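Local coordinates for uncharacterized protein (Bacteroides uniformis, PDB 4JPQ) that is of unknown function but, as a member of carbohydrate-binding family 9, probably recognises carbohydrates, at residues 64-69 with 157-162; 89-94 with 104-109; 111-116 with 135-140; 32-37 with 50-55. All coordinates share one frame; numbering follows the deposited sequence.

Interaction 1 of 4, residues 64-69 with 157-162; sequences LHYKVK and LVMVIP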
loop_
_atom_site.group_PDB
_atom_site.type_symbol
_atom_site.label_atom_id
_atom_site.label_comp_id
_atom_site.label_asym_id
_atom_site.label_seq_id
_atom_site.Cartn_x
_atom_site.Cartn_y
_atom_site.Cartn_z
ATOM N N LEU A 64 1.140 -7.822 1.955
ATOM C CA LEU A 64 -0.052 -6.955 2.014
ATOM C C LEU A 64 -1.156 -7.486 1.129
ATOM O O LEU A 64 -0.878 -7.900 0.008
ATOM C CB LEU A 64 0.243 -5.566 1.471
ATOM C CG LEU A 64 1.086 -4.600 2.244
ATOM C CD1 LEU A 64 1.294 -3.358 1.397
ATOM C CD2 LEU A 64 0.406 -4.252 3.552
ATOM N N HIS A 65 -2.394 -7.397 1.623
ATOM C CA HIS A 65 -3.577 -7.831 0.915
ATOM C C HIS A 65 -4.670 -6.802 1.169
ATOM O O HIS A 65 -5.054 -6.607 2.312
ATOM C CB HIS A 65 -3.990 -9.233 1.389
ATOM C CG HIS A 65 -5.192 -9.786 0.688
ATOM N ND1 HIS A 65 -6.207 -10.445 1.344
ATOM C CD2 HIS A 65 -5.564 -9.730 -0.609
ATOM C CE1 HIS A 65 -7.140 -10.794 0.480
ATOM N NE2 HIS A 65 -6.771 -10.376 -0.713
ATOM N N TYR A 66 -5.109 -6.129 0.108
ATOM C CA TYR A 66 -6.175 -5.139 0.137
ATOM C C TYR A 66 -7.413 -5.707 -0.523
ATOM O O TYR A 66 -7.298 -6.401 -1.541
ATOM C CB TYR A 66 -5.788 -3.917 -0.703
ATOM C CG TYR A 66 -4.665 -3.075 -0.179
ATOM C CD1 TYR A 66 -3.340 -3.349 -0.532
ATOM C CD2 TYR A 66 -4.920 -1.956 0.632
ATOM C CE1 TYR A 66 -2.293 -2.554 -0.071
ATOM C CE2 TYR A 66 -3.879 -1.155 1.096
ATOM C CZ TYR A 66 -2.572 -1.455 0.739
ATOM O OH TYR A 66 -1.533 -0.687 1.188
ATOM N N LYS A 67 -8.585 -5.369 0.019
ATOM C CA LYS A 67 -9.897 -5.700 -0.576
ATOM C C LYS A 67 -10.642 -4.375 -0.751
ATOM O O LYS A 67 -10.697 -3.579 0.179
ATOM C CB LYS A 67 -10.698 -6.632 0.317
ATOM C CG LYS A 67 -10.197 -8.068 0.363
ATOM C CD LYS A 67 -10.844 -8.886 1.483
ATOM C CE LYS A 67 -12.358 -9.034 1.366
ATOM N NZ LYS A 67 -12.864 -9.963 2.415
ATOM N N VAL A 68 -11.228 -4.157 -1.925
ATOM C CA VAL A 68 -11.953 -2.920 -2.259
ATOM C C VAL A 68 -13.315 -3.185 -2.917
ATOM O O VAL A 68 -13.455 -4.149 -3.660
ATOM C CB VAL A 68 -11.110 -2.103 -3.268
ATOM C CG1 VAL A 68 -11.830 -0.837 -3.712
ATOM C CG2 VAL A 68 -9.743 -1.762 -2.684
ATOM N N LYS A 69 -14.298 -2.331 -2.610
ATOM C CA LYS A 69 -15.604 -2.299 -3.289
ATOM C C LYS A 69 -15.920 -0.814 -3.532
ATOM O O LYS A 69 -16.110 -0.073 -2.569
ATOM C CB LYS A 69 -16.724 -2.992 -2.499
ATOM C CG LYS A 69 -17.984 -3.255 -3.349
ATOM C CD LYS A 69 -19.114 -3.991 -2.630
ATOM C CE LYS A 69 -19.809 -3.103 -1.608
ATOM N NZ LYS A 69 -21.068 -3.719 -1.106
ATOM N N LEU A 157 -6.054 -6.878 -4.230
ATOM C CA LEU A 157 -4.680 -6.652 -4.650
ATOM C C LEU A 157 -3.695 -7.052 -3.568
ATOM O O LEU A 157 -3.965 -6.825 -2.393
ATOM C CB LEU A 157 -4.487 -5.180 -5.026
ATOM C CG LEU A 157 -3.095 -4.742 -5.521
ATOM C CD1 LEU A 157 -3.216 -3.713 -6.630
ATOM C CD2 LEU A 157 -2.169 -4.243 -4.414
ATOM N N VAL A 158 -2.542 -7.583 -4.005
ATOM C CA VAL A 158 -1.495 -8.074 -3.139
ATOM C C VAL A 158 -0.148 -7.535 -3.551
ATOM O O VAL A 158 0.133 -7.415 -4.739
ATOM C CB VAL A 158 -1.436 -9.614 -3.201
ATOM C CG1 VAL A 158 -0.157 -10.190 -2.588
ATOM C CG2 VAL A 158 -2.654 -10.192 -2.515
HETATM N N MSE A 159 0.668 -7.232 -2.546
HETATM C CA MSE A 159 2.043 -6.796 -2.722
HETATM C C MSE A 159 2.890 -7.625 -1.793
HETATM O O MSE A 159 2.563 -7.761 -0.608
HETATM C CB MSE A 159 2.231 -5.316 -2.351
HETATM C CG MSE A 159 1.640 -4.381 -3.393
HETATM SE SE MSE A 159 2.226 -2.544 -3.018
HETATM C CE MSE A 159 0.634 -1.757 -2.151
ATOM N N VAL A 160 3.969 -8.192 -2.326
ATOM C CA VAL A 160 4.971 -8.938 -1.547
ATOM C C VAL A 160 6.231 -8.063 -1.641
ATOM O O VAL A 160 6.866 -8.001 -2.693
ATOM C CB VAL A 160 5.213 -10.338 -2.119
ATOM C CG1 VAL A 160 6.232 -11.102 -1.284
ATOM C CG2 VAL A 160 3.902 -11.098 -2.199
ATOM N N ILE A 161 6.542 -7.349 -0.563
ATOM C CA ILE A 161 7.644 -6.378 -0.536
ATOM C C ILE A 161 8.877 -6.973 0.160
ATOM O O ILE A 161 8.888 -7.070 1.388
ATOM C CB ILE A 161 7.192 -5.075 0.168
ATOM C CG1 ILE A 161 6.009 -4.446 -0.581
ATOM C CG2 ILE A 161 8.340 -4.070 0.252
ATOM C CD1 ILE A 161 5.302 -3.346 0.184
ATOM N N PRO A 162 9.907 -7.392 -0.613
ATOM C CA PRO A 162 11.105 -7.904 0.061
ATOM C C PRO A 162 11.845 -6.799 0.801
ATOM O O PRO A 162 11.808 -5.636 0.394
ATOM C CB PRO A 162 11.977 -8.434 -1.093
ATOM C CG PRO A 162 11.033 -8.607 -2.218
ATOM C CD PRO A 162 10.102 -7.440 -2.073
#
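Leu-64 with Met-159 and Tyr-66 with Leu-157 form hydrogen-bonded pairs between two antiparallel strands whose axes approach to 4.8 Å at 167°, each pair exchanging two backbone bonds, such as Tyr-66 N to Leu-157 O at 2.8 Å. Met-159 is a selenomethionine, and its unbranched chain, bent at chi3 (-102°), carries the CE methyl between two neighbours. Met-159 CE lies 3.7 Å from Tyr-66 CE1 and 3.9 Å from Leu-64 CD1. Leu-157 runs beside Tyr-66 and points the same way, its CD2 4.2 Å from Tyr-66 CD1, while Ile-161 extends the same apolar face with CD1 against Leu-64 CD1. This face is the inner surface of a beta-sandwich, as expected for the family; Val-90 and Phe-92 of the opposing strand 89-95 pack onto it, and Tyr-66 OH makes a weak hydrogen bond to Glu-91 O, which gives the tyrosine hydroxyl a partner in the interior. On the reverse face, His-65 pairs with Val-158 without backbone bonds. With CG anti to the backbone N (chi1 -179°), its imidazole crosses the valine, CD2 3.5 Å from Val-158 CG2. Both ring nitrogens are used, NE2 bonding Glu-156 and ND1 bonding Arg-54, and helix 23-29 covers this side through Val-23, Pro-24 and Leu-27.

Interaction 2 of 4, residues 89-94 with 104-109; sequences CVEFFV and NFECNC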
loop_
_atom_site.group_PDB
_atom_site.type_symbol
_atom_site.label_atom_id
_atom_site.label_comp_id
_atom_site.label_asym_id
_atom_site.label_seq_id
_atom_site.Cartn_x
_atom_site.Cartn_y
_atom_site.Cartn_z
ATOM N N CYS A 89 -6.488 3.192 -6.986
ATOM C CA CYS A 89 -5.192 2.896 -6.408
ATOM C C CYS A 89 -5.195 2.702 -4.910
ATOM O O CYS A 89 -5.842 3.465 -4.197
ATOM C CB CYS A 89 -4.310 4.095 -6.767
ATOM S SG CYS A 89 -2.609 4.099 -6.197
ATOM N N VAL A 90 -4.430 1.699 -4.456
ATOM C CA VAL A 90 -4.183 1.431 -3.031
ATOM C C VAL A 90 -2.699 1.709 -2.795
ATOM O O VAL A 90 -1.865 1.496 -3.699
ATOM C CB VAL A 90 -4.542 0.018 -2.569
ATOM C CG1 VAL A 90 -6.050 -0.172 -2.640
ATOM C CG2 VAL A 90 -3.798 -1.068 -3.345
ATOM N N GLU A 91 -2.387 2.203 -1.595
ATOM C CA GLU A 91 -1.042 2.659 -1.266
ATOM C C GLU A 91 -0.584 2.206 0.124
ATOM O O GLU A 91 -1.403 2.002 1.019
ATOM C CB GLU A 91 -0.986 4.197 -1.351
ATOM C CG GLU A 91 -1.536 4.810 -2.649
ATOM C CD GLU A 91 -1.457 6.327 -2.730
ATOM O OE1 GLU A 91 -1.061 6.982 -1.755
ATOM O OE2 GLU A 91 -1.819 6.880 -3.784
ATOM N N PHE A 92 0.737 2.051 0.260
ATOM C CA PHE A 92 1.424 1.699 1.504
ATOM C C PHE A 92 2.643 2.612 1.632
ATOM O O PHE A 92 3.508 2.601 0.761
ATOM C CB PHE A 92 1.874 0.234 1.474
ATOM C CG PHE A 92 2.728 -0.188 2.661
ATOM C CD1 PHE A 92 2.310 0.057 3.971
ATOM C CD2 PHE A 92 3.926 -0.889 2.471
ATOM C CE1 PHE A 92 3.073 -0.357 5.062
ATOM C CE2 PHE A 92 4.687 -1.314 3.555
ATOM C CZ PHE A 92 4.260 -1.045 4.851
ATOM N N PHE A 93 2.680 3.410 2.692
ATOM C CA PHE A 93 3.785 4.338 2.974
ATOM C C PHE A 93 4.441 3.828 4.250
ATOM O O PHE A 93 3.727 3.473 5.186
ATOM C CB PHE A 93 3.278 5.762 3.219
ATOM C CG PHE A 93 2.951 6.556 1.967
ATOM C CD1 PHE A 93 2.146 6.037 0.946
ATOM C CD2 PHE A 93 3.381 7.881 1.851
ATOM C CE1 PHE A 93 1.832 6.804 -0.180
ATOM C CE2 PHE A 93 3.066 8.645 0.734
ATOM C CZ PHE A 93 2.296 8.104 -0.287
ATOM N N VAL A 94 5.777 3.820 4.309
ATOM C CA VAL A 94 6.493 3.261 5.471
ATOM C C VAL A 94 7.938 3.776 5.633
ATOM O O VAL A 94 8.652 3.913 4.641
ATOM C CB VAL A 94 6.464 1.702 5.400
ATOM C CG1 VAL A 94 7.201 1.170 4.171
ATOM C CG2 VAL A 94 7.016 1.060 6.660
ATOM N N ASN A 104 7.076 5.068 -0.381
ATOM C CA ASN A 104 5.661 4.997 -0.760
ATOM C C ASN A 104 5.509 3.988 -1.897
ATOM O O ASN A 104 6.169 4.113 -2.932
ATOM C CB ASN A 104 5.062 6.361 -1.141
ATOM C CG ASN A 104 5.831 7.068 -2.233
ATOM O OD1 ASN A 104 7.025 7.236 -2.114
ATOM N ND2 ASN A 104 5.153 7.474 -3.302
ATOM N N PHE A 105 4.670 2.980 -1.664
ATOM C CA PHE A 105 4.368 1.934 -2.622
ATOM C C PHE A 105 2.935 2.190 -3.047
ATOM O O PHE A 105 2.024 1.969 -2.255
ATOM C CB PHE A 105 4.487 0.552 -1.972
ATOM C CG PHE A 105 5.868 0.224 -1.500
ATOM C CD1 PHE A 105 6.306 0.660 -0.257
ATOM C CD2 PHE A 105 6.720 -0.548 -2.278
ATOM C CE1 PHE A 105 7.576 0.344 0.190
ATOM C CE2 PHE A 105 7.997 -0.862 -1.832
ATOM C CZ PHE A 105 8.424 -0.419 -0.601
ATOM N N GLU A 106 2.746 2.682 -4.270
ATOM C CA GLU A 106 1.421 2.986 -4.805
ATOM C C GLU A 106 1.199 2.033 -5.964
ATOM O O GLU A 106 2.037 1.949 -6.859
ATOM C CB GLU A 106 1.361 4.449 -5.247
ATOM C CG GLU A 106 1.750 5.431 -4.140
ATOM C CD GLU A 106 1.608 6.900 -4.509
ATOM O OE1 GLU A 106 0.919 7.230 -5.485
ATOM O OE2 GLU A 106 2.186 7.746 -3.796
ATOM N N CYS A 107 0.078 1.315 -5.943
ATOM C CA CYS A 107 -0.220 0.299 -6.960
ATOM C C CYS A 107 -1.655 0.427 -7.470
ATOM O O CYS A 107 -2.596 0.451 -6.657
ATOM C CB CYS A 107 0.004 -1.068 -6.332
ATOM S SG CYS A 107 0.244 -2.388 -7.523
ATOM N N ASN A 108 -1.840 0.578 -8.787
ATOM C CA ASN A 108 -3.213 0.673 -9.332
ATOM C C ASN A 108 -3.830 -0.708 -9.410
ATOM O O ASN A 108 -3.112 -1.720 -9.324
ATOM C CB ASN A 108 -3.331 1.455 -10.662
ATOM C CG ASN A 108 -2.720 0.753 -11.876
ATOM O OD1 ASN A 108 -2.340 -0.414 -11.845
ATOM N ND2 ASN A 108 -2.656 1.487 -12.986
ATOM N N CYS A 109 -5.146 -0.740 -9.612
ATOM C CA CYS A 109 -5.913 -2.000 -9.676
ATOM C C CYS A 109 -5.492 -3.004 -10.762
ATOM O O CYS A 109 -5.832 -4.178 -10.657
ATOM C CB CYS A 109 -7.411 -1.714 -9.785
ATOM S SG CYS A 109 -7.890 -0.854 -11.291
#
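Val-90 with Cys-107 and Phe-92 with Phe-105 form the hydrogen-bonded pairs of this antiparallel hairpin, Phe-105 N reaching Phe-92 O at 2.7 Å. Apolar contacts fill the sandwich side: Phe-92 CD2 lies 3.9 Å from Phe-105 CD1, and Val-94 CG1 sits at the edge of the Phe-105 ring. On the reverse face a CH-pi contact puts Asn-104 CB over the centre of the Phe-93 ring, 3.3 Å from its centroid. The Phe-93 side chain is about 5 Å from a bound cyclohexyl-propylsulfonic acid, probably from the crystallisation liquor, which may mark a pocket. Polar groups continue that face. Asn-104 ND2 donates to Glu-106 OE2 at 3.0 Å from above the carboxylate plane and also to Gln-116, while Asn-104 OD1 accepts from Arg-124. Glu-91 and Glu-106 extend side by side, their carboxylates stacked with planes 16° apart and Glu-91 OE2 3.2 Å from Glu-106 OE1. An alanine at Glu-106 would probably cost Asn-104 ND2 one of its acceptors and open a gap beside Glu-91. Two buried acids this close would be expected to favour proton uptake by one of them.

Interaction 3 of 4, residues 111-116 with 135-140; sequences GRLLIQ and VKRWSS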
loop_
_atom_site.group_PDB
_atom_site.type_symbol
_atom_site.label_atom_id
_atom_site.label_comp_id
_atom_site.label_asym_id
_atom_site.label_seq_id
_atom_site.Cartn_x
_atom_site.Cartn_y
_atom_site.Cartn_z
ATOM N N GLY A 111 -2.249 -3.615 -11.371
ATOM C CA GLY A 111 -0.929 -4.090 -10.958
ATOM C C GLY A 111 0.267 -3.207 -11.262
ATOM O O GLY A 111 1.385 -3.572 -10.897
ATOM N N ARG A 112 0.071 -2.083 -11.951
ATOM C CA ARG A 112 1.167 -1.139 -12.215
ATOM C C ARG A 112 1.545 -0.542 -10.864
ATOM O O ARG A 112 0.647 -0.119 -10.106
ATOM C CB ARG A 112 0.742 0.011 -13.123
ATOM C CG ARG A 112 0.260 -0.322 -14.514
ATOM C CD ARG A 112 1.303 -1.017 -15.386
ATOM N NE ARG A 112 1.129 -2.470 -15.372
ATOM C CZ ARG A 112 0.175 -3.145 -16.039
ATOM N NH1 ARG A 112 -0.767 -2.526 -16.776
ATOM N NH2 ARG A 112 0.136 -4.473 -15.940
ATOM N N LEU A 113 2.851 -0.474 -10.592
ATOM C CA LEU A 113 3.383 0.007 -9.307
ATOM C C LEU A 113 4.332 1.190 -9.431
ATOM O O LEU A 113 5.132 1.267 -10.364
ATOM C CB LEU A 113 4.152 -1.131 -8.646
ATOM C CG LEU A 113 4.954 -0.950 -7.347
ATOM C CD1 LEU A 113 4.043 -0.715 -6.156
ATOM C CD2 LEU A 113 5.833 -2.172 -7.115
ATOM N N LEU A 114 4.248 2.069 -8.438
ATOM C CA LEU A 114 5.126 3.225 -8.266
ATOM C C LEU A 114 5.771 3.097 -6.886
ATOM O O LEU A 114 5.069 2.793 -5.896
ATOM C CB LEU A 114 4.328 4.524 -8.303
ATOM C CG LEU A 114 5.008 5.824 -7.830
ATOM C CD1 LEU A 114 6.037 6.284 -8.835
ATOM C CD2 LEU A 114 3.986 6.918 -7.592
ATOM N N ILE A 115 7.085 3.326 -6.832
ATOM C CA ILE A 115 7.830 3.361 -5.576
ATOM C C ILE A 115 8.754 4.569 -5.592
ATOM O O ILE A 115 9.455 4.780 -6.575
ATOM C CB ILE A 115 8.746 2.139 -5.324
ATOM C CG1 ILE A 115 8.030 0.813 -5.539
ATOM C CG2 ILE A 115 9.291 2.177 -3.889
ATOM C CD1 ILE A 115 8.956 -0.394 -5.458
ATOM N N GLN A 116 8.740 5.352 -4.518
ATOM C CA GLN A 116 9.743 6.395 -4.323
ATOM C C GLN A 116 10.336 6.202 -2.935
ATOM O O GLN A 116 9.764 5.484 -2.092
ATOM C CB GLN A 116 9.183 7.793 -4.431
ATOM C CG GLN A 116 8.558 8.201 -5.744
ATOM C CD GLN A 116 7.589 9.350 -5.523
ATOM O OE1 GLN A 116 6.411 9.148 -5.178
ATOM N NE2 GLN A 116 8.085 10.558 -5.673
ATOM N N VAL A 135 9.393 -6.403 -6.135
ATOM C CA VAL A 135 8.053 -6.394 -5.521
ATOM C C VAL A 135 7.092 -7.204 -6.367
ATOM O O VAL A 135 6.713 -6.785 -7.459
ATOM C CB VAL A 135 7.493 -4.971 -5.316
ATOM C CG1 VAL A 135 6.114 -5.033 -4.660
ATOM C CG2 VAL A 135 8.451 -4.136 -4.472
ATOM N N LYS A 136 6.718 -8.370 -5.853
ATOM C CA LYS A 136 5.787 -9.253 -6.535
ATOM C C LYS A 136 4.409 -8.708 -6.235
ATOM O O LYS A 136 4.163 -8.196 -5.145
ATOM C CB LYS A 136 5.925 -10.702 -6.068
ATOM C CG LYS A 136 7.295 -11.303 -6.323
ATOM C CD LYS A 136 7.438 -12.615 -5.554
ATOM C CE LYS A 136 8.768 -13.300 -5.833
ATOM N NZ LYS A 136 8.815 -14.649 -5.214
ATOM N N ARG A 137 3.536 -8.806 -7.232
ATOM C CA ARG A 137 2.182 -8.299 -7.167
ATOM C C ARG A 137 1.182 -9.246 -7.795
ATOM O O ARG A 137 1.552 -10.118 -8.593
ATOM C CB ARG A 137 2.117 -7.024 -7.974
ATOM C CG ARG A 137 2.883 -5.863 -7.391
ATOM C CD ARG A 137 3.280 -4.888 -8.485
ATOM N NE ARG A 137 4.598 -5.145 -9.086
ATOM C CZ ARG A 137 5.075 -4.540 -10.182
ATOM N NH1 ARG A 137 4.340 -3.678 -10.895
ATOM N NH2 ARG A 137 6.298 -4.832 -10.599
ATOM N N TRP A 138 -0.087 -9.035 -7.438
ATOM C CA TRP A 138 -1.223 -9.744 -8.034
ATOM C C TRP A 138 -2.486 -8.924 -7.796
ATOM O O TRP A 138 -2.657 -8.360 -6.713
ATOM C CB TRP A 138 -1.400 -11.157 -7.442
ATOM C CG TRP A 138 -2.721 -11.808 -7.830
ATOM C CD1 TRP A 138 -2.972 -12.554 -8.947
ATOM C CD2 TRP A 138 -3.966 -11.702 -7.134
ATOM N NE1 TRP A 138 -4.291 -12.946 -8.974
ATOM C CE2 TRP A 138 -4.930 -12.430 -7.881
ATOM C CE3 TRP A 138 -4.361 -11.075 -5.944
ATOM C CZ2 TRP A 138 -6.274 -12.560 -7.468
ATOM C CZ3 TRP A 138 -5.722 -11.197 -5.530
ATOM C CH2 TRP A 138 -6.652 -11.936 -6.298
ATOM N N SER A 139 -3.362 -8.893 -8.797
ATOM C CA SER A 139 -4.674 -8.259 -8.679
ATOM C C SER A 139 -5.741 -9.075 -9.384
ATOM O O SER A 139 -5.450 -9.787 -10.339
ATOM C CB SER A 139 -4.664 -6.850 -9.258
ATOM O OG SER A 139 -5.967 -6.284 -9.214
ATOM N N SER A 140 -6.979 -8.932 -8.912
ATOM C CA SER A 140 -8.153 -9.564 -9.534
ATOM C C SER A 140 -8.533 -8.864 -10.850
ATOM O O SER A 140 -9.342 -9.409 -11.607
ATOM C CB SER A 140 -9.358 -9.615 -8.564
ATOM O OG SER A 140 -9.854 -8.318 -8.231
#
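Arg-137 reaches Gly-111 and Leu-113 with the outer part of its side chain, from CD to NH1. Its CB packs against Val-158 O of the neighbouring strand. CD lies 3.3 Å from Gly-111 O, and a bend at chi3 (-91°) lets NE donate to Val-135 O at 3.1 Å, near the guanidinium plane. Over one face of that group, toward its rim, sits Leu-113 CD2, whereas Leu-113 CB lies 3.4 Å from NH1. At the tip NH1 donates to Gly-111 O at 3.0 Å and forms a salt bridge with Asp-80. An alanine in place of Arg-137 would probably leave Gly-111 O and Asp-80 without this donor and uncover one side of Leu-113. Gly-111 suits its turn because its positive phi (97°) would jam a CB against the preceding carbonyl. Leu-113 and Val-135 cross at about a right angle, Leu-113 CD2 3.7 Å from Val-135 CB. Without a backbone bridge, side chains and the arginine-to-carbonyl bond join the surroundings of strands 113-118 and 136-139, in opposite layers, as at the margin of a beta-sandwich.

Interaction 4 of 4, residues 32-37 with 50-55; sequences IEFQPL and EVSFRI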
loop_
_atom_site.group_PDB
_atom_site.type_symbol
_atom_site.label_atom_id
_atom_site.label_comp_id
_atom_site.label_asym_id
_atom_site.label_seq_id
_atom_site.Cartn_x
_atom_site.Cartn_y
_atom_site.Cartn_z
ATOM N N ILE A 32 -4.936 -14.379 9.571
ATOM C CA ILE A 32 -4.521 -12.969 9.595
ATOM C C ILE A 32 -5.756 -12.115 9.340
ATOM O O ILE A 32 -6.289 -12.150 8.252
ATOM C CB ILE A 32 -3.401 -12.678 8.558
ATOM C CG1 ILE A 32 -2.217 -13.651 8.726
ATOM C CG2 ILE A 32 -2.919 -11.236 8.673
ATOM C CD1 ILE A 32 -1.611 -13.715 10.124
ATOM N N GLU A 33 -6.184 -11.342 10.339
ATOM C CA GLU A 33 -7.439 -10.568 10.271
ATOM C C GLU A 33 -7.341 -9.296 9.429
ATOM O O GLU A 33 -6.273 -8.693 9.327
ATOM C CB GLU A 33 -7.889 -10.130 11.683
ATOM C CG GLU A 33 -9.385 -10.255 11.929
ATOM C CD GLU A 33 -9.822 -11.691 12.192
ATOM O OE1 GLU A 33 -8.973 -12.605 12.214
ATOM O OE2 GLU A 33 -11.033 -11.908 12.392
ATOM N N PHE A 34 -8.484 -8.873 8.884
ATOM C CA PHE A 34 -8.579 -7.620 8.112
ATOM C C PHE A 34 -8.771 -6.416 9.032
ATOM O O PHE A 34 -9.378 -6.522 10.091
ATOM C CB PHE A 34 -9.704 -7.658 7.067
ATOM C CG PHE A 34 -9.417 -8.568 5.914
ATOM C CD1 PHE A 34 -8.547 -8.163 4.901
ATOM C CD2 PHE A 34 -9.993 -9.832 5.840
ATOM C CE1 PHE A 34 -8.257 -9.007 3.831
ATOM C CE2 PHE A 34 -9.707 -10.682 4.773
ATOM C CZ PHE A 34 -8.831 -10.273 3.769
ATOM N N GLN A 35 -8.240 -5.281 8.592
ATOM C CA GLN A 35 -8.295 -3.997 9.283
ATOM C C GLN A 35 -9.039 -3.036 8.359
ATOM O O GLN A 35 -8.746 -3.016 7.156
ATOM C CB GLN A 35 -6.870 -3.444 9.480
ATOM C CG GLN A 35 -5.848 -4.419 10.061
ATOM C CD GLN A 35 -6.254 -4.932 11.417
ATOM O OE1 GLN A 35 -6.318 -6.138 11.646
ATOM N NE2 GLN A 35 -6.570 -4.015 12.319
ATOM N N PRO A 36 -9.980 -2.234 8.893
ATOM C CA PRO A 36 -10.656 -1.292 8.011
ATOM C C PRO A 36 -9.752 -0.095 7.649
ATOM O O PRO A 36 -8.943 0.340 8.470
ATOM C CB PRO A 36 -11.877 -0.856 8.834
ATOM C CG PRO A 36 -11.449 -0.992 10.251
ATOM C CD PRO A 36 -10.383 -2.051 10.301
ATOM N N LEU A 37 -9.873 0.374 6.405
ATOM C CA LEU A 37 -9.178 1.563 5.881
ATOM C C LEU A 37 -10.337 2.482 5.492
ATOM O O LEU A 37 -10.819 2.442 4.362
ATOM C CB LEU A 37 -8.298 1.162 4.700
ATOM C CG LEU A 37 -7.234 2.129 4.170
ATOM C CD1 LEU A 37 -6.393 1.427 3.111
ATOM C CD2 LEU A 37 -7.812 3.416 3.615
ATOM N N GLU A 50 -15.912 1.058 0.416
ATOM C CA GLU A 50 -15.643 0.045 1.430
ATOM C C GLU A 50 -14.299 -0.626 1.118
ATOM O O GLU A 50 -14.169 -1.324 0.114
ATOM C CB GLU A 50 -16.801 -0.944 1.453
ATOM C CG GLU A 50 -16.798 -1.931 2.599
ATOM C CD GLU A 50 -17.910 -2.950 2.465
ATOM O OE1 GLU A 50 -19.029 -2.578 2.033
ATOM O OE2 GLU A 50 -17.651 -4.128 2.793
ATOM N N VAL A 51 -13.298 -0.368 1.966
ATOM C CA VAL A 51 -11.937 -0.896 1.791
ATOM C C VAL A 51 -11.378 -1.466 3.097
ATOM O O VAL A 51 -11.542 -0.875 4.162
ATOM C CB VAL A 51 -10.980 0.206 1.264
ATOM C CG1 VAL A 51 -9.551 -0.316 1.089
ATOM C CG2 VAL A 51 -11.506 0.767 -0.053
ATOM N N SER A 52 -10.720 -2.617 2.993
ATOM C CA SER A 52 -10.041 -3.242 4.117
ATOM C C SER A 52 -8.694 -3.793 3.637
ATOM O O SER A 52 -8.473 -3.975 2.429
ATOM C CB SER A 52 -10.903 -4.333 4.758
ATOM O OG SER A 52 -11.080 -5.433 3.894
ATOM N N PHE A 53 -7.793 -4.019 4.586
ATOM C CA PHE A 53 -6.478 -4.562 4.289
ATOM C C PHE A 53 -5.963 -5.453 5.419
ATOM O O PHE A 53 -6.560 -5.503 6.480
ATOM C CB PHE A 53 -5.485 -3.424 4.037
ATOM C CG PHE A 53 -5.051 -2.705 5.288
ATOM C CD1 PHE A 53 -5.885 -1.782 5.896
ATOM C CD2 PHE A 53 -3.801 -2.960 5.858
ATOM C CE1 PHE A 53 -5.490 -1.119 7.055
ATOM C CE2 PHE A 53 -3.396 -2.302 7.010
ATOM C CZ PHE A 53 -4.242 -1.378 7.612
ATOM N N ARG A 54 -4.859 -6.151 5.167
ATOM C CA ARG A 54 -4.195 -6.945 6.195
ATOM C C ARG A 54 -2.741 -7.136 5.839
ATOM O O ARG A 54 -2.362 -7.090 4.672
ATOM C CB ARG A 54 -4.863 -8.281 6.453
ATOM C CG ARG A 54 -4.948 -9.181 5.248
ATOM C CD ARG A 54 -5.583 -10.495 5.620
ATOM N NE ARG A 54 -5.760 -11.334 4.443
ATOM C CZ ARG A 54 -6.330 -12.543 4.444
ATOM N NH1 ARG A 54 -6.755 -13.129 5.569
ATOM N NH2 ARG A 54 -6.443 -13.209 3.298
ATOM N N ILE A 55 -1.948 -7.361 6.876
ATOM C CA ILE A 55 -0.521 -7.401 6.752
ATOM C C ILE A 55 0.124 -8.471 7.642
ATOM O O ILE A 55 -0.335 -8.738 8.751
ATOM C CB ILE A 55 0.039 -5.975 7.029
ATOM C CG1 ILE A 55 1.544 -5.900 6.695
ATOM C CG2 ILE A 55 -0.276 -5.505 8.462
ATOM C CD1 ILE A 55 2.124 -4.516 6.794
HETATM O O HOH W 1 -13.810 1.958 3.941
#
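The Phe-34 ring lies over one face of the Arg-54 guanidinium, offset toward its rim, the two planes inclined by 23°. Arg-54 CG takes the crowded position between backbone N and carbonyl carbon (chi1 59°), and the chain then runs straight to NE. Its CD makes a CH-pi contact 3.8 Å from the Phe-34 centroid, while Phe-34 CZ lies 3.3 Å above the guanidinium plane. NH1 donates in plane to Ile-32 O at 2.9 Å and also forms a salt bridge with Asp-28, so the guanidinium is held by its edge as well as its face. Lys-67 adds a cation-pi contact to Phe-34. Strand 35-36 is a short antiparallel addition to strand 50-57 of the sandwich, bonded through Gln-35 N to Phe-53 O at 2.7 Å, the reverse bond and, further on, Leu-37 N to Val-51 O; Pro-36, lacking an N-H, suits a non-hydrogen-bonded pair with Ser-52. Gln-35 CB covers one face of the Phe-53 ring, which stacks with Phe-183. Leu-37 and Val-51 point the same way, Leu-37 CB 4.1 Å from Val-51 CG1, and a water bridges Leu-37 O to Val-51 N.

How the interactions relate
From the N terminus, interaction 4 closes first, a short loop from 32-37 to 50-55 that is complete before 64-69 begins. Strand 50-57 leads directly into 61-70, its neighbour in the same layer, so interactions 4 and 1 are adjacent: Lys-67 N bonds to Ser-52 O. Interaction 1 closes a loop of 87 intervening residues, and interactions 2 and 3 lie in series inside it; none cross. Interaction 2 forms a hairpin of the opposing layer, and strand 102-108 turns through 109-112 into 113-118, with Leu-114 N bonding to Glu-106 O. Interaction 3 then ties this layer back to 136-139, whose Lys-136 and Trp-138 bond to Val-160 and Val-158 in interaction 1.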